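Local structure of multicopper oxidase type 1 (Nitrosomonas europaea, 3G5W) at residues 101-106 / 110-115; 162-167 / 196-201; 271-274 / 278-281. The protein probably works as a two-domain laccase-like multicopper oxidase, with a blue copper site and a copper cluster between subunits. One frame throughout, in Å; residues are numbered along the deposited sequence.

Interaction 1 of 3, residues 101-106 / 110-115. With CU (copper (II) ion), chain G; C2O (Cu-O-Cu linkage), chain K.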
ATOM      1  N   TRP A 101      -7.530  12.709 -13.882  1.00 16.26           N
ATOM      2  CA  TRP A 101      -6.388  12.733 -14.780  1.00 15.82           C
ATOM      3  C   TRP A 101      -6.677  11.962 -16.049  1.00 15.77           C
ATOM      4  O   TRP A 101      -7.717  11.304 -16.166  1.00 15.86           O
ATOM      5  CB  TRP A 101      -5.102  12.252 -14.078  1.00 15.54           C
ATOM      6  CG  TRP A 101      -5.077  10.812 -13.632  1.00 16.01           C
ATOM      7  CD1 TRP A 101      -5.991  10.178 -12.845  1.00 16.56           C
ATOM      8  CD2 TRP A 101      -4.049   9.846 -13.906  1.00 15.90           C
ATOM      9  NE1 TRP A 101      -5.606   8.878 -12.623  1.00 15.67           N
ATOM     10  CE2 TRP A 101      -4.421   8.645 -13.264  1.00 16.07           C
ATOM     11  CE3 TRP A 101      -2.850   9.881 -14.629  1.00 15.34           C
ATOM     12  CZ2 TRP A 101      -3.643   7.480 -13.331  1.00 16.30           C
ATOM     13  CZ3 TRP A 101      -2.071   8.724 -14.696  1.00 15.84           C
ATOM     14  CH2 TRP A 101      -2.474   7.539 -14.046  1.00 16.11           C
ATOM     15  N   TYR A 102      -5.775  12.084 -17.014  1.00 15.55           N
ATOM     16  CA  TYR A 102      -5.923  11.375 -18.260  1.00 15.31           C
ATOM     17  C   TYR A 102      -4.612  10.754 -18.671  1.00 14.87           C
ATOM     18  O   TYR A 102      -3.538  11.267 -18.366  1.00 14.34           O
ATOM     19  CB  TYR A 102      -6.511  12.260 -19.360  1.00 15.87           C
ATOM     20  CG  TYR A 102      -5.696  13.460 -19.796  1.00 16.34           C
ATOM     21  CD1 TYR A 102      -5.772  14.668 -19.106  1.00 15.70           C
ATOM     22  CD2 TYR A 102      -4.906  13.407 -20.951  1.00 17.48           C
ATOM     23  CE1 TYR A 102      -5.052  15.781 -19.522  1.00 16.49           C
ATOM     24  CE2 TYR A 102      -4.176  14.513 -21.378  1.00 18.13           C
ATOM     25  CZ  TYR A 102      -4.259  15.701 -20.661  1.00 17.92           C
ATOM     26  OH  TYR A 102      -3.558  16.810 -21.096  1.00 16.97           O
ATOM     27  N   HIS A 103      -4.719   9.617 -19.337  1.00 15.11           N
ATOM     28  CA  HIS A 103      -3.551   8.873 -19.755  1.00 15.67           C
ATOM     29  C   HIS A 103      -3.896   7.931 -20.891  1.00 15.59           C
ATOM     30  O   HIS A 103      -5.068   7.619 -21.130  1.00 15.59           O
ATOM     31  CB  HIS A 103      -2.927   8.103 -18.570  1.00 15.18           C
ATOM     32  CG  HIS A 103      -3.856   7.139 -17.892  1.00 16.47           C
ATOM     33  ND1 HIS A 103      -4.079   5.862 -18.361  1.00 16.98           N
ATOM     34  CD2 HIS A 103      -4.570   7.245 -16.745  1.00 16.45           C
ATOM     35  CE1 HIS A 103      -4.910   5.232 -17.549  1.00 16.32           C
ATOM     36  NE2 HIS A 103      -5.225   6.050 -16.562  1.00 16.55           N
ATOM     37  N   CYS A 104      -2.865   7.480 -21.591  1.00 16.23           N
ATOM     38  CA  CYS A 104      -3.041   6.469 -22.617  1.00 16.44           C
ATOM     39  C   CYS A 104      -3.461   5.164 -21.953  1.00 16.72           C
ATOM     40  O   CYS A 104      -3.100   4.919 -20.805  1.00 16.85           O
ATOM     41  CB  CYS A 104      -1.732   6.260 -23.359  1.00 16.72           C
ATOM     42  SG  CYS A 104      -1.927   5.235 -24.818  1.00 16.97           S
ATOM     43  N   HIS A 105      -4.220   4.335 -22.667  1.00 17.12           N
ATOM     44  CA  HIS A 105      -4.607   3.022 -22.148  1.00 18.04           C
ATOM     45  C   HIS A 105      -4.108   1.874 -23.036  1.00 18.40           C
ATOM     46  O   HIS A 105      -4.594   0.745 -22.926  1.00 18.43           O
ATOM     47  CB  HIS A 105      -6.121   2.932 -21.954  1.00 17.88           C
ATOM     48  CG  HIS A 105      -6.535   2.208 -20.704  1.00 19.51           C
ATOM     49  ND1 HIS A 105      -6.222   0.885 -20.466  1.00 20.77           N
ATOM     50  CD2 HIS A 105      -7.233   2.628 -19.621  1.00 18.98           C
ATOM     51  CE1 HIS A 105      -6.714   0.521 -19.294  1.00 21.60           C
ATOM     52  NE2 HIS A 105      -7.328   1.562 -18.759  1.00 21.02           N
ATOM     53  N   VAL A 106      -3.143   2.170 -23.908  1.00 18.61           N
ATOM     54  CA  VAL A 106      -2.461   1.154 -24.721  1.00 19.14           C
ATOM     55  C   VAL A 106      -1.187   0.732 -23.989  1.00 19.55           C
ATOM     56  O   VAL A 106      -0.446   1.581 -23.495  1.00 19.38           O
ATOM     57  CB  VAL A 106      -2.088   1.698 -26.142  1.00 19.13           C
ATOM     58  CG1 VAL A 106      -1.265   0.680 -26.931  1.00 19.39           C
ATOM     59  CG2 VAL A 106      -3.343   2.078 -26.938  1.00 19.29           C
ATOM     60  N   GLU A 110       4.233   0.054 -20.337  1.00 21.36           N
ATOM     61  CA  GLU A 110       5.244   0.921 -20.951  1.00 21.30           C
ATOM     62  C   GLU A 110       4.777   2.377 -21.109  1.00 21.19           C
ATOM     63  O   GLU A 110       5.458   3.300 -20.659  1.00 20.90           O
ATOM     64  CB  GLU A 110       5.702   0.385 -22.318  1.00 21.46           C
ATOM     65  CG  GLU A 110       6.877   1.191 -22.909  1.00 21.92           C
ATOM     66  CD  GLU A 110       6.982   1.116 -24.433  1.00 23.76           C
ATOM     67  OE1 GLU A 110       6.427   0.171 -25.032  1.00 24.42           O
ATOM     68  OE2 GLU A 110       7.620   2.015 -25.032  1.00 23.51           O
ATOM     69  N   HIS A 111       3.630   2.571 -21.758  1.00 21.24           N
ATOM     70  CA  HIS A 111       3.196   3.907 -22.200  1.00 21.16           C
ATOM     71  C   HIS A 111       2.928   4.879 -21.052  1.00 21.30           C
ATOM     72  O   HIS A 111       3.355   6.037 -21.104  1.00 20.86           O
ATOM     73  CB  HIS A 111       1.970   3.814 -23.123  1.00 21.12           C
ATOM     74  CG  HIS A 111       2.266   3.241 -24.481  1.00 20.77           C
ATOM     75  ND1 HIS A 111       1.568   3.607 -25.612  1.00 21.32           N
ATOM     76  CD2 HIS A 111       3.192   2.339 -24.888  1.00 20.10           C
ATOM     77  CE1 HIS A 111       2.035   2.939 -26.653  1.00 21.55           C
ATOM     78  NE2 HIS A 111       3.028   2.170 -26.242  1.00 20.53           N
ATOM     79  N   VAL A 112       2.230   4.409 -20.019  1.00 21.62           N
ATOM     80  CA  VAL A 112       1.931   5.257 -18.858  1.00 21.78           C
ATOM     81  C   VAL A 112       3.127   5.289 -17.901  1.00 22.24           C
ATOM     82  O   VAL A 112       3.610   6.363 -17.544  1.00 22.05           O
ATOM     83  CB  VAL A 112       0.626   4.830 -18.119  1.00 22.09           C
ATOM     84  CG1 VAL A 112       0.318   5.779 -16.959  1.00 21.55           C
ATOM     85  CG2 VAL A 112      -0.541   4.820 -19.075  1.00 21.33           C
ATOM     86  N   THR A 113       3.610   4.110 -17.509  1.00 22.55           N
ATOM     87  CA  THR A 113       4.737   3.999 -16.577  1.00 23.14           C
ATOM     88  C   THR A 113       5.980   4.797 -16.997  1.00 23.08           C
ATOM     89  O   THR A 113       6.554   5.520 -16.173  1.00 22.85           O
ATOM     90  CB  THR A 113       5.121   2.519 -16.321  1.00 23.29           C
ATOM     91  OG1 THR A 113       3.967   1.800 -15.862  1.00 24.24           O
ATOM     92  CG2 THR A 113       6.239   2.403 -15.281  1.00 23.64           C
ATOM     93  N   MET A 114       6.383   4.689 -18.266  1.00 22.71           N
ATOM     94  CA  MET A 114       7.662   5.282 -18.684  1.00 22.72           C
ATOM     95  C   MET A 114       7.695   6.069 -20.003  1.00 21.37           C
ATOM     96  O   MET A 114       8.776   6.397 -20.492  1.00 21.30           O
ATOM     97  CB  MET A 114       8.773   4.224 -18.662  1.00 22.76           C
ATOM     98  CG  MET A 114       8.616   3.090 -19.682  1.00 23.76           C
ATOM     99  SD  MET A 114       9.780   1.733 -19.375  1.00 25.93           S
ATOM    100  CE  MET A 114       9.021   0.927 -17.955  1.00 25.15           C
ATOM    101  N   ARG A 115       6.538   6.396 -20.569  1.00 20.05           N
ATOM    102  CA  ARG A 115       6.535   7.231 -21.786  1.00 18.95           C
ATOM    103  C   ARG A 115       5.810   8.564 -21.590  1.00 18.61           C
ATOM    104  O   ARG A 115       5.524   9.267 -22.559  1.00 18.11           O
ATOM    105  CB  ARG A 115       5.981   6.460 -22.994  1.00 18.53           C
ATOM    106  CG  ARG A 115       6.736   5.160 -23.322  1.00 18.70           C
ATOM    107  CD  ARG A 115       8.172   5.403 -23.780  1.00 17.95           C
ATOM    108  NE  ARG A 115       8.933   4.154 -23.788  1.00 19.53           N
ATOM    109  CZ  ARG A 115      10.251   4.059 -23.624  1.00 18.55           C
ATOM    110  NH1 ARG A 115      10.827   2.865 -23.632  1.00 18.84           N
ATOM    111  NH2 ARG A 115      10.995   5.142 -23.449  1.00 18.35           N
TER
HETATM  112 CU    CU G   1       0.020   5.047 -25.700  1.00 23.24          CU
HETATM  113 CU2  C2O K   3      -8.443   1.485 -16.959  1.00 21.92          CU
HETATM  114 CU3  C2O K   3      -6.185   5.454 -14.847  1.00 20.54          CU
HETATM  115  O1  C2O K   3      -7.349   2.962 -16.228  1.00 41.71           O

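Interaction 2 of 3, residues 162-167 / 196-201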
ATOM      1  N   ASP A 162      12.629  -5.701 -14.715  1.00 23.01           N
ATOM      2  CA  ASP A 162      12.908  -4.265 -14.772  1.00 22.81           C
ATOM      3  C   ASP A 162      13.424  -3.744 -13.437  1.00 22.21           C
ATOM      4  O   ASP A 162      12.983  -4.188 -12.361  1.00 22.33           O
ATOM      5  CB  ASP A 162      11.652  -3.487 -15.169  1.00 23.31           C
ATOM      6  CG  ASP A 162      11.461  -3.410 -16.669  1.00 24.03           C
ATOM      7  OD1 ASP A 162      12.314  -3.931 -17.425  1.00 25.46           O
ATOM      8  OD2 ASP A 162      10.447  -2.827 -17.098  1.00 24.74           O
ATOM      9  N   VAL A 163      14.365  -2.813 -13.510  1.00 21.06           N
ATOM     10  CA  VAL A 163      14.903  -2.184 -12.309  1.00 20.52           C
ATOM     11  C   VAL A 163      14.526  -0.707 -12.317  1.00 20.04           C
ATOM     12  O   VAL A 163      15.019   0.073 -13.145  1.00 19.17           O
ATOM     13  CB  VAL A 163      16.437  -2.396 -12.174  1.00 20.66           C
ATOM     14  CG1 VAL A 163      16.958  -1.738 -10.918  1.00 20.75           C
ATOM     15  CG2 VAL A 163      16.772  -3.899 -12.157  1.00 21.59           C
ATOM     16  N   PHE A 164      13.625  -0.332 -11.412  1.00 19.21           N
ATOM     17  CA  PHE A 164      13.217   1.067 -11.305  1.00 18.93           C
ATOM     18  C   PHE A 164      14.348   1.837 -10.649  1.00 18.70           C
ATOM     19  O   PHE A 164      14.939   1.361  -9.684  1.00 18.55           O
ATOM     20  CB  PHE A 164      11.919   1.202 -10.494  1.00 18.48           C
ATOM     21  CG  PHE A 164      10.695   0.754 -11.234  1.00 18.43           C
ATOM     22  CD1 PHE A 164       9.924   1.668 -11.938  1.00 18.10           C
ATOM     23  CD2 PHE A 164      10.313  -0.585 -11.231  1.00 18.84           C
ATOM     24  CE1 PHE A 164       8.785   1.254 -12.634  1.00 19.79           C
ATOM     25  CE2 PHE A 164       9.181  -1.008 -11.931  1.00 19.62           C
ATOM     26  CZ  PHE A 164       8.418  -0.090 -12.627  1.00 18.92           C
ATOM     27  N   ASP A 165      14.661   3.018 -11.174  1.00 18.30           N
ATOM     28  CA  ASP A 165      15.800   3.773 -10.652  1.00 18.54           C
ATOM     29  C   ASP A 165      15.666   5.298 -10.658  1.00 18.13           C
ATOM     30  O   ASP A 165      16.547   5.982 -10.152  1.00 17.60           O
ATOM     31  CB  ASP A 165      17.111   3.348 -11.342  1.00 19.06           C
ATOM     32  CG  ASP A 165      17.019   3.351 -12.856  1.00 20.40           C
ATOM     33  OD1 ASP A 165      15.996   3.797 -13.428  1.00 20.24           O
ATOM     34  OD2 ASP A 165      17.998   2.892 -13.481  1.00 23.17           O
ATOM     35  N   TYR A 166      14.584   5.822 -11.237  1.00 17.77           N
ATOM     36  CA  TYR A 166      14.283   7.258 -11.152  1.00 17.80           C
ATOM     37  C   TYR A 166      12.831   7.496 -10.754  1.00 17.59           C
ATOM     38  O   TYR A 166      11.934   6.760 -11.166  1.00 17.26           O
ATOM     39  CB  TYR A 166      14.635   8.014 -12.449  1.00 18.26           C
ATOM     40  CG  TYR A 166      16.128   8.137 -12.667  1.00 18.90           C
ATOM     41  CD1 TYR A 166      16.822   9.288 -12.272  1.00 19.55           C
ATOM     42  CD2 TYR A 166      16.851   7.093 -13.249  1.00 19.32           C
ATOM     43  CE1 TYR A 166      18.198   9.396 -12.455  1.00 19.86           C
ATOM     44  CE2 TYR A 166      18.224   7.186 -13.436  1.00 19.77           C
ATOM     45  CZ  TYR A 166      18.888   8.343 -13.042  1.00 20.36           C
ATOM     46  OH  TYR A 166      20.242   8.433 -13.226  1.00 20.64           O
ATOM     47  N   TYR A 167      12.626   8.525  -9.935  1.00 17.27           N
ATOM     48  CA  TYR A 167      11.320   8.834  -9.353  1.00 17.32           C
ATOM     49  C   TYR A 167      11.088  10.335  -9.460  1.00 16.77           C
ATOM     50  O   TYR A 167      11.970  11.122  -9.138  1.00 16.91           O
ATOM     51  CB  TYR A 167      11.273   8.346  -7.895  1.00 17.79           C
ATOM     52  CG  TYR A 167      11.747   6.921  -7.806  1.00 18.27           C
ATOM     53  CD1 TYR A 167      10.866   5.861  -8.036  1.00 18.92           C
ATOM     54  CD2 TYR A 167      13.094   6.628  -7.583  1.00 18.60           C
ATOM     55  CE1 TYR A 167      11.310   4.537  -8.006  1.00 19.38           C
ATOM     56  CE2 TYR A 167      13.544   5.309  -7.549  1.00 19.28           C
ATOM     57  CZ  TYR A 167      12.641   4.275  -7.757  1.00 18.56           C
ATOM     58  OH  TYR A 167      13.068   2.967  -7.729  1.00 20.41           O
ATOM     59  N   GLY A 196       2.244   6.555 -11.248  1.00 20.89           N
ATOM     60  CA  GLY A 196       3.280   5.536 -11.355  1.00 21.42           C
ATOM     61  C   GLY A 196       2.859   4.121 -11.032  1.00 21.80           C
ATOM     62  O   GLY A 196       1.681   3.845 -10.782  1.00 22.26           O
ATOM     63  N   ASP A 197       3.844   3.227 -11.029  1.00 21.77           N
ATOM     64  CA  ASP A 197       3.631   1.797 -10.808  1.00 21.78           C
ATOM     65  C   ASP A 197       3.712   1.419  -9.331  1.00 21.00           C
ATOM     66  O   ASP A 197       3.226   0.358  -8.928  1.00 20.56           O
ATOM     67  CB  ASP A 197       4.679   0.999 -11.608  1.00 22.51           C
ATOM     68  CG  ASP A 197       4.345  -0.469 -11.697  1.00 24.82           C
ATOM     69  OD1 ASP A 197       3.459  -0.828 -12.497  1.00 28.13           O
ATOM     70  OD2 ASP A 197       4.965  -1.268 -10.959  1.00 29.38           O
ATOM     71  N   HIS A 198       4.334   2.289  -8.536  1.00 20.21           N
ATOM     72  CA  HIS A 198       4.607   2.029  -7.127  1.00 19.69           C
ATOM     73  C   HIS A 198       3.657   2.808  -6.223  1.00 19.06           C
ATOM     74  O   HIS A 198       3.106   3.845  -6.616  1.00 18.36           O
ATOM     75  CB  HIS A 198       6.036   2.448  -6.766  1.00 20.12           C
ATOM     76  CG  HIS A 198       7.107   1.591  -7.368  1.00 21.93           C
ATOM     77  ND1 HIS A 198       8.414   1.628  -6.932  1.00 24.67           N
ATOM     78  CD2 HIS A 198       7.073   0.679  -8.368  1.00 23.68           C
ATOM     79  CE1 HIS A 198       9.139   0.778  -7.638  1.00 24.55           C
ATOM     80  NE2 HIS A 198       8.348   0.188  -8.515  1.00 23.31           N
ATOM     81  N   VAL A 199       3.486   2.294  -5.010  1.00 18.18           N
ATOM     82  CA  VAL A 199       2.877   3.044  -3.918  1.00 17.65           C
ATOM     83  C   VAL A 199       3.882   4.114  -3.453  1.00 17.16           C
ATOM     84  O   VAL A 199       5.089   3.864  -3.403  1.00 16.68           O
ATOM     85  CB  VAL A 199       2.514   2.096  -2.738  1.00 18.10           C
ATOM     86  CG1 VAL A 199       1.792   2.853  -1.654  1.00 18.83           C
ATOM     87  CG2 VAL A 199       1.648   0.936  -3.224  1.00 17.84           C
ATOM     88  N   HIS A 200       3.388   5.307  -3.147  1.00 16.52           N
ATOM     89  CA  HIS A 200       4.219   6.375  -2.610  1.00 16.31           C
ATOM     90  C   HIS A 200       3.665   6.762  -1.251  1.00 16.12           C
ATOM     91  O   HIS A 200       2.458   6.669  -1.033  1.00 16.40           O
ATOM     92  CB  HIS A 200       4.219   7.587  -3.551  1.00 16.21           C
ATOM     93  CG  HIS A 200       4.620   7.250  -4.952  1.00 16.64           C
ATOM     94  ND1 HIS A 200       5.937   7.112  -5.334  1.00 18.20           N
ATOM     95  CD2 HIS A 200       3.878   6.982  -6.051  1.00 16.43           C
ATOM     96  CE1 HIS A 200       5.988   6.780  -6.613  1.00 16.84           C
ATOM     97  NE2 HIS A 200       4.752   6.694  -7.070  1.00 18.65           N
ATOM     98  N   ALA A 201       4.548   7.185  -0.352  1.00 16.25           N
ATOM     99  CA  ALA A 201       4.166   7.611   1.002  1.00 16.20           C
ATOM    100  C   ALA A 201       4.585   9.071   1.216  1.00 16.02           C
ATOM    101  O   ALA A 201       5.708   9.340   1.651  1.00 16.18           O
ATOM    102  CB  ALA A 201       4.819   6.713   2.028  1.00 16.41           C
TER

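Interaction 3 of 3, residues 271-274 / 278-281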
ATOM      1  N   THR A 271      10.793  21.163  -1.213  1.00 19.95           N
ATOM      2  CA  THR A 271      10.633  21.884   0.049  1.00 20.24           C
ATOM      3  C   THR A 271       9.472  22.862  -0.016  1.00 20.30           C
ATOM      4  O   THR A 271       9.050  23.272  -1.103  1.00 20.71           O
ATOM      5  CB  THR A 271      11.914  22.662   0.452  1.00 20.17           C
ATOM      6  OG1 THR A 271      12.152  23.716  -0.489  1.00 20.78           O
ATOM      7  CG2 THR A 271      13.120  21.744   0.493  1.00 20.00           C
ATOM      8  N   ILE A 272       8.964  23.225   1.158  1.00 20.07           N
ATOM      9  CA  ILE A 272       8.060  24.357   1.320  1.00 20.29           C
ATOM     10  C   ILE A 272       8.878  25.509   1.907  1.00 20.45           C
ATOM     11  O   ILE A 272       9.500  25.348   2.959  1.00 20.35           O
ATOM     12  CB  ILE A 272       6.893  24.020   2.281  1.00 20.29           C
ATOM     13  CG1 ILE A 272       5.986  22.935   1.681  1.00 20.65           C
ATOM     14  CG2 ILE A 272       6.095  25.285   2.638  1.00 21.03           C
ATOM     15  CD1 ILE A 272       5.093  22.246   2.713  1.00 22.12           C
ATOM     16  N   GLU A 273       8.880  26.651   1.220  1.00 20.87           N
ATOM     17  CA  GLU A 273       9.613  27.855   1.660  1.00 21.72           C
ATOM     18  C   GLU A 273       8.651  28.970   2.072  1.00 21.99           C
ATOM     19  O   GLU A 273       7.868  29.449   1.249  1.00 21.65           O
ATOM     20  CB  GLU A 273      10.507  28.385   0.526  1.00 21.78           C
ATOM     21  CG  GLU A 273      11.596  27.437   0.035  1.00 22.11           C
ATOM     22  CD  GLU A 273      12.347  27.959  -1.186  1.00 22.35           C
ATOM     23  OE1 GLU A 273      13.410  27.382  -1.520  1.00 24.28           O
ATOM     24  OE2 GLU A 273      11.886  28.936  -1.825  1.00 23.32           O
ATOM     25  N   TYR A 274       8.707  29.389   3.338  1.00 22.57           N
ATOM     26  CA  TYR A 274       7.947  30.560   3.784  1.00 23.39           C
ATOM     27  C   TYR A 274       8.741  31.835   3.529  1.00 24.65           C
ATOM     28  O   TYR A 274       9.938  31.898   3.821  1.00 24.59           O
ATOM     29  CB  TYR A 274       7.669  30.500   5.271  1.00 22.73           C
ATOM     30  CG  TYR A 274       6.556  29.595   5.722  1.00 21.92           C
ATOM     31  CD1 TYR A 274       5.404  30.136   6.290  1.00 21.10           C
ATOM     32  CD2 TYR A 274       6.673  28.202   5.646  1.00 20.92           C
ATOM     33  CE1 TYR A 274       4.394  29.332   6.750  1.00 21.13           C
ATOM     34  CE2 TYR A 274       5.652  27.380   6.108  1.00 20.15           C
ATOM     35  CZ  TYR A 274       4.520  27.961   6.660  1.00 21.00           C
ATOM     36  OH  TYR A 274       3.499  27.198   7.145  1.00 20.27           O
ATOM     37  N   GLY A 278      12.881  33.360   4.678  1.00 29.60           N
ATOM     38  CA  GLY A 278      13.821  33.562   3.578  1.00 29.82           C
ATOM     39  C   GLY A 278      14.611  32.312   3.235  1.00 29.94           C
ATOM     40  O   GLY A 278      14.475  31.273   3.886  1.00 30.07           O
ATOM     41  N   ILE A 279      15.445  32.409   2.208  1.00 29.90           N
ATOM     42  CA  ILE A 279      16.227  31.259   1.764  1.00 30.12           C
ATOM     43  C   ILE A 279      17.738  31.456   1.932  1.00 30.12           C
ATOM     44  O   ILE A 279      18.530  30.602   1.540  1.00 29.93           O
ATOM     45  CB  ILE A 279      15.863  30.847   0.309  1.00 30.08           C
ATOM     46  CG1 ILE A 279      16.160  31.980  -0.683  1.00 30.36           C
ATOM     47  CG2 ILE A 279      14.394  30.426   0.229  1.00 30.22           C
ATOM     48  CD1 ILE A 279      16.258  31.519  -2.136  1.00 30.42           C
ATOM     49  N   ASP A 280      18.127  32.582   2.528  1.00 30.51           N
ATOM     50  CA  ASP A 280      19.543  32.918   2.688  1.00 30.95           C
ATOM     51  C   ASP A 280      20.131  32.237   3.921  1.00 30.62           C
ATOM     52  O   ASP A 280      20.386  32.874   4.951  1.00 30.80           O
ATOM     53  CB  ASP A 280      19.742  34.441   2.745  1.00 31.59           C
ATOM     54  CG  ASP A 280      21.155  34.868   2.363  1.00 33.36           C
ATOM     55  OD1 ASP A 280      22.022  33.998   2.131  1.00 35.48           O
ATOM     56  OD2 ASP A 280      21.401  36.092   2.291  1.00 36.47           O
ATOM     57  N   HIS A 281      20.327  30.928   3.806  1.00 29.91           N
ATOM     58  CA  HIS A 281      20.902  30.125   4.877  1.00 29.11           C
ATOM     59  C   HIS A 281      22.065  29.324   4.312  1.00 28.67           C
ATOM     60  O   HIS A 281      21.930  28.705   3.254  1.00 28.74           O
ATOM     61  CB  HIS A 281      19.838  29.207   5.475  1.00 28.96           C
ATOM     62  CG  HIS A 281      18.601  29.930   5.906  1.00 29.17           C
ATOM     63  ND1 HIS A 281      18.510  30.597   7.110  1.00 30.02           N
ATOM     64  CD2 HIS A 281      17.412  30.110   5.286  1.00 29.05           C
ATOM     65  CE1 HIS A 281      17.313  31.147   7.216  1.00 29.90           C
ATOM     66  NE2 HIS A 281      16.628  30.866   6.122  1.00 29.26           N
TER

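Interaction 1 of 3, residues 101-106 / 110-115
Val112 lays its CG2 methyl against the backbone carbonyl of Cys104, 3.1 Å from O, and the same methyl approaches the His103 ring at a slant, 3.8 Å from ND1. This is the blue (type 1) copper site of a cupredoxin domain, where the turn just after strand 98-103 and the short helix 108-114 supply ligands to one metal. The Cys104 thiolate, turned anti to the backbone N (chi1 -170°), reaches copper with SG at 2.1 Å. His111 binds the same ion through ND1, also at 2.1 Å; His56 and Met117 complete the site. Val106 packs against His111: its carbonyl carbon C lies over one face of the imidazole, and its CG1 runs alongside, 4.0 Å from CE1. The Val106 N-H points back to Cys104 SG, giving the metal-bound sulfur a hydrogen bond of 3.4 Å. Either side of the cysteine in sequence, His103 NE2 shares one copper of the Cu-O-Cu group with His61 and with His253 of the second subunit, and His105 NE2 shares the other with His205 and His251 of that subunit. This His-Cys-His sequence is the route by which electrons probably pass to the cluster, as in other multicopper oxidases. His103 is steadied by a nearly straight bond (172°) from ND1 to Cys104 O, 2.8 Å long, which lies in the imidazole plane but rises above the carbonyl plane.

Interaction 2 of 3, residues 162-167 / 196-201
Phe164 and His198 both set CG anti to their own carbonyl carbon (chi1 -74° and -69°), and from these positions the two side chains run antiparallel alongside one another, bringing the imidazole edge to the phenyl face. The result is a T-shaped (edge-to-face) pair with planes 57° apart and centroids separated by 4.5 Å. Its leading atom is His198 NE2, which stands over the Phe164 ring displaced toward the rim, 3.4 Å from CD2; His198 CE1 follows, 4.0 Å from Phe164 CB. At the far end of the phenyl ring, CZ comes within 4.0 Å of both CB and OD2 of Asp197. That aspartate crosses Phe164 at about a right angle, yet its carboxylate lies nearly parallel to the ring. Tyr167 adds a looser, oblique approach, its CE1 4.2 Å from His198 ND1. The contact joins two loop ends in the second cupredoxin domain, one leading through a classic beta bulge at Asp165 and Tyr166, opposite Trp146, into strand 166-169, the other running into strand 200-204. An alanine in place of Phe164 is likely to leave the NE2 edge of His198 without its aromatic floor and to open a gap beside Asp197. The polar ends are secured by other partners: His198 ND1 is hydrogen-bonded to His257, and Asp197 OD1 to the backbone N of Thr256 in the second subunit. The Phe164 ring therefore makes van der Waals packing against groups whose orientation is probably set in part by hydrogen bonds outside this pair.

Interaction 3 of 3, residues 271-274 / 278-281
Glu273 leaves strand 269-274 with CB directed toward residues 278-281, and its chain is met there by a single methyl, CG2 of Ile279. Beyond CB, a first torsion with CG anti to the carbonyl carbon (chi1 -61°) puts CG 4.1 Å from Ile279 CG2, and the extended chain carries CD and the oxygens onward. CD is the closest atom, 3.5 Å from that CG2. At the tip OE1 and OE2 are each 3.6 Å from Ile279 CG2, which stands about 3.4 Å above the carboxylate plane, almost directly over CD. The polar partners lie beyond the two segments: OE1 is hydrogen-bonded to the Tyr284 hydroxyl, which Thr271 OG1 also engages, and OE2 forms a salt bridge with Arg181 NE. The salt bridge probably offsets part of the charge beside this methyl.

The backbones touch where the chain turns after the strand. Gly278 N makes a weak hydrogen bond of 3.4 Å to Tyr274 O, and this residue has a positive phi (70°), which favours glycine. Past it, Asp280 centres an inverse gamma turn, spanned by a weak bond from His281 N to Ile279 O. The His281 ring folds back to give a further weak bond, from NE2 to Gly278 O at 3.1 Å, and meets Trp69 of the third subunit edge-to-face. In this second cupredoxin domain, away from the copper sites, strand 269-274 runs between strand 180-182, parallel to it, and strand 247-252, antiparallel, while residues 278-281 lie early in the connection toward strand 306-308.

Interaction 1 is wholly buried and built on metal bonds, whereas interactions 2 and 3 are partly buried and rely on packing, with one weak backbone bond in interaction 3 and polar groups tied to partners outside them. The first belongs to the N-terminal cupredoxin domain and the second to the other, yet they touch: Thr113 CG2 lies 3.8 Å from Phe164 CE1, and helix 108-114 packs against the second domain here. Interactions 2 and 3 share a sheet, through strands 200-204 and 269-274, but their nearest atoms are about 13 Å apart. Interaction 3 sits farthest from the chain's centre, on the opposite side from interaction 1. All three have residues that reach neighbouring subunits.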